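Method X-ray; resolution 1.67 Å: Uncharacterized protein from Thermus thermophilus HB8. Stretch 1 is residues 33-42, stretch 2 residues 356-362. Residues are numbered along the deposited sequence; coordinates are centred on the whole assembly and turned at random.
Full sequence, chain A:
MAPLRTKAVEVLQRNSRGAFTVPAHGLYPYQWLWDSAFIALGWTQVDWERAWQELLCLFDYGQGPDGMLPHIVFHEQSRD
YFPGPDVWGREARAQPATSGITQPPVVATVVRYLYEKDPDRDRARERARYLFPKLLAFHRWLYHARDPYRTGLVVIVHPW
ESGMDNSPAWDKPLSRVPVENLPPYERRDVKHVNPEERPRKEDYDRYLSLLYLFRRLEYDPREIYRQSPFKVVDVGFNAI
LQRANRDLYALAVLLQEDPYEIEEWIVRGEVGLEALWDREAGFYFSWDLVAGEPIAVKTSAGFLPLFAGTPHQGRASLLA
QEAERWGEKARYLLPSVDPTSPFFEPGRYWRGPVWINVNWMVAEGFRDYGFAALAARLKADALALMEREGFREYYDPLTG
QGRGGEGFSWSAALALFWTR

Stretch 1, residues 33-42: LWDSAFIALG
Stretch 2 356-362: INVNWMV

Both stretches are helical throughout, and both helices continue later in the chain. In residues 33-42 phi lies between -71° and -53° and psi mostly between -27° and -49°, with Leu 33 steeper at -64/-67. The i to i+4 ladder is clearest in its middle: Phe 38 N to Trp 34 O is 3.2 Å, Ile 39 N to Asp 35 O 2.8 Å and Ala 40 N to Ser 36 O 2.9 Å. At Ala 37 the pattern loosens, since Ala 37 N makes weak bonds to Leu 33 O (3.4 Å) and Trp 34 O (3.1 Å). Residues 356-362 are more regular, with phi from -73° to -54° and psi from -39° to -50° covering every residue; Trp 360 N reaches Ile 356 O at 2.9 Å, Met 361 N reaches Asn 357 O at 3.0 Å, and Val 362 N reaches Val 358 O at 2.9 Å.

The helix axes approach to 11.9 Å, with 67° between their N-to-C directions and a signed crossing angle of 67°. The CA atoms nearest each other across the stretches are those of Phe 38 and Asn 357, 7.4 Å apart. The axial separation leaves room for large side chains, and the contact buries 274 Å² summed over both sides.

Trp 34, Phe 38 and Leu 41, spaced at i, i+4 and i+7, point CA-to-CB toward the second helix; Asn 357, Trp 360 and Met 361 point back. Phe 38 (chi1 -63°, m; chi2 -69°) is covered most, at 75 Å². Asn 357 (chi1 70°, p; chi2 -41°) places CB over one face of the Phe 38 ring, with Asn 357 CB 3.9 Å from the ring centroid and only 9° off the normal, a CH-pi contact. Asn 357 ND2 is 3.5 Å from Phe 38 CE2 and 3.5 Å from Trp 34 CH2, over one face of the Trp 34 indole (chi1 76°, p; chi2 -28°). No hydrogen bond crosses between the stretches.

Trp 360 (chi1 178°, t; chi2 75°) meets the edge of the Phe 38 ring, with Trp 360 CZ3 3.9 Å from Phe 38 CE1. Trp 360 CH2 also packs 3.6 Å from Leu 41 CD1 (Leu 41 is m, t), so one indole touches residues on successive turns. Met 361 (m, t, m) brings Met 361 CE to 3.8 Å from Phe 38 CZ and 4.2 Å from Trp 34 CZ3, bridging both aromatics, while Met 361 SD sits 5.1 Å from the centroid of the Phe 38 ring, 85° off the normal and therefore at the edge.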

# COMPACT_ATOMS: atom_id res chain seq x y z
N LEU A 33 -9.36 4.58 29.65
CA LEU A 33 -8.24 4.24 28.77
C LEU A 33 -8.07 5.25 27.63
O LEU A 33 -7.02 5.93 27.58
CB LEU A 33 -8.45 2.83 28.22
CG LEU A 33 -7.31 2.11 27.48
CD1 LEU A 33 -7.73 0.66 27.25
CD2 LEU A 33 -6.92 2.80 26.18
N TRP A 34 -9.01 5.34 26.69
CA TRP A 34 -8.70 6.24 25.56
C TRP A 34 -8.74 7.71 25.99
O TRP A 34 -7.96 8.50 25.48
CB TRP A 34 -9.44 5.95 24.23
CG TRP A 34 -10.88 6.33 24.08
CD1 TRP A 34 -11.85 6.45 25.06
CD2 TRP A 34 -11.55 6.58 22.83
NE1 TRP A 34 -13.06 6.76 24.47
CE2 TRP A 34 -12.89 6.85 23.11
CE3 TRP A 34 -11.13 6.58 21.48
CZ2 TRP A 34 -13.82 7.15 22.11
CZ3 TRP A 34 -12.05 6.87 20.48
CH2 TRP A 34 -13.37 7.15 20.80
N ASP A 35 -9.53 8.04 27.02
CA ASP A 35 -9.52 9.40 27.53
C ASP A 35 -8.13 9.78 28.00
O ASP A 35 -7.65 10.86 27.68
CB ASP A 35 -10.51 9.59 28.69
CG ASP A 35 -11.94 9.35 28.30
OD1 ASP A 35 -12.28 8.20 27.90
OD2 ASP A 35 -12.75 10.29 28.42
N SER A 36 -7.49 8.92 28.79
CA SER A 36 -6.18 9.26 29.34
C SER A 36 -5.18 9.51 28.23
O SER A 36 -4.32 10.36 28.35
CB SER A 36 -5.68 8.20 30.32
OG SER A 36 -6.18 8.45 31.63
N ALA A 37 -5.32 8.79 27.12
CA ALA A 37 -4.38 8.92 26.03
C ALA A 37 -4.53 10.31 25.42
O ALA A 37 -3.54 11.01 25.24
CB ALA A 37 -4.60 7.85 24.98
N PHE A 38 -5.76 10.73 25.13
CA PHE A 38 -5.97 12.09 24.57
C PHE A 38 -5.56 13.15 25.59
O PHE A 38 -4.98 14.17 25.23
CB PHE A 38 -7.41 12.34 24.11
CG PHE A 38 -7.86 11.45 22.99
CD1 PHE A 38 -7.32 11.57 21.71
CD2 PHE A 38 -8.82 10.47 23.21
CE1 PHE A 38 -7.73 10.74 20.69
CE2 PHE A 38 -9.23 9.63 22.19
CZ PHE A 38 -8.68 9.77 20.92
N ILE A 39 -5.91 12.93 26.86
CA ILE A 39 -5.62 13.90 27.91
C ILE A 39 -4.12 14.15 28.05
O ILE A 39 -3.71 15.28 28.23
CB ILE A 39 -6.27 13.49 29.24
CG1 ILE A 39 -7.80 13.58 29.13
CG2 ILE A 39 -5.71 14.29 30.42
CD1 ILE A 39 -8.53 12.80 30.21
N ALA A 40 -3.31 13.09 27.96
CA ALA A 40 -1.86 13.22 28.00
C ALA A 40 -1.31 14.22 26.98
O ALA A 40 -0.37 14.96 27.28
CB ALA A 40 -1.18 11.85 27.85
N LEU A 41 -1.91 14.28 25.79
CA LEU A 41 -1.52 15.29 24.79
C LEU A 41 -1.74 16.71 25.30
O LEU A 41 -0.92 17.61 25.04
CB LEU A 41 -2.27 15.06 23.48
CG LEU A 41 -1.94 13.77 22.73
CD1 LEU A 41 -2.86 13.56 21.52
CD2 LEU A 41 -0.48 13.75 22.31
N GLY A 42 -2.83 16.92 26.04
CA GLY A 42 -3.09 18.21 26.66
C GLY A 42 -2.04 18.57 27.70
O GLY A 42 -1.57 19.71 27.75
N ILE A 356 -14.93 16.24 20.07
CA ILE A 356 -13.67 16.90 19.79
C ILE A 356 -12.55 15.91 19.45
O ILE A 356 -11.71 16.20 18.58
CB ILE A 356 -13.24 17.81 20.97
CG1 ILE A 356 -14.34 18.83 21.30
CG2 ILE A 356 -11.95 18.53 20.69
CD1 ILE A 356 -14.75 19.77 20.19
N ASN A 357 -12.49 14.78 20.15
CA ASN A 357 -11.45 13.80 19.86
C ASN A 357 -11.52 13.23 18.43
O ASN A 357 -10.49 13.02 17.77
CB ASN A 357 -11.43 12.68 20.90
CG ASN A 357 -12.64 11.77 20.81
OD1 ASN A 357 -13.77 12.22 20.61
ND2 ASN A 357 -12.41 10.47 20.96
N VAL A 358 -12.75 12.99 17.96
CA VAL A 358 -12.96 12.49 16.60
C VAL A 358 -12.69 13.60 15.57
O VAL A 358 -12.05 13.34 14.54
CB VAL A 358 -14.35 11.85 16.44
CG1 VAL A 358 -14.58 11.41 15.00
CG2 VAL A 358 -14.47 10.66 17.38
N ASN A 359 -13.12 14.83 15.84
CA ASN A 359 -12.74 15.94 14.95
C ASN A 359 -11.22 15.99 14.79
O ASN A 359 -10.69 16.20 13.69
CB ASN A 359 -13.19 17.31 15.48
CG ASN A 359 -14.56 17.74 14.99
OD1 ASN A 359 -14.79 18.95 14.65
ND2 ASN A 359 -15.46 16.83 14.93
N TRP A 360 -10.51 15.84 15.91
CA TRP A 360 -9.05 15.88 15.91
C TRP A 360 -8.43 14.73 15.10
O TRP A 360 -7.59 14.97 14.21
CB TRP A 360 -8.51 15.95 17.34
CG TRP A 360 -7.01 15.94 17.35
CD1 TRP A 360 -6.17 16.97 17.03
CD2 TRP A 360 -6.18 14.82 17.66
NE1 TRP A 360 -4.86 16.56 17.12
CE2 TRP A 360 -4.84 15.25 17.50
CE3 TRP A 360 -6.43 13.51 18.07
CZ2 TRP A 360 -3.76 14.40 17.73
CZ3 TRP A 360 -5.35 12.66 18.30
CH2 TRP A 360 -4.04 13.12 18.13
N MET A 361 -8.85 13.49 15.36
CA MET A 361 -8.26 12.35 14.63
C MET A 361 -8.56 12.44 13.13
O MET A 361 -7.71 12.15 12.30
CB MET A 361 -8.74 11.01 15.15
CG MET A 361 -8.20 10.67 16.52
SD MET A 361 -8.73 9.05 17.13
CE MET A 361 -10.41 9.38 17.60
N VAL A 362 -9.78 12.84 12.79
CA VAL A 362 -10.18 12.93 11.39
C VAL A 362 -9.49 14.10 10.68
O VAL A 362 -9.09 13.97 9.53
CB VAL A 362 -11.72 12.96 11.25
CG1 VAL A 362 -12.14 13.15 9.80
CG2 VAL A 362 -12.29 11.68 11.80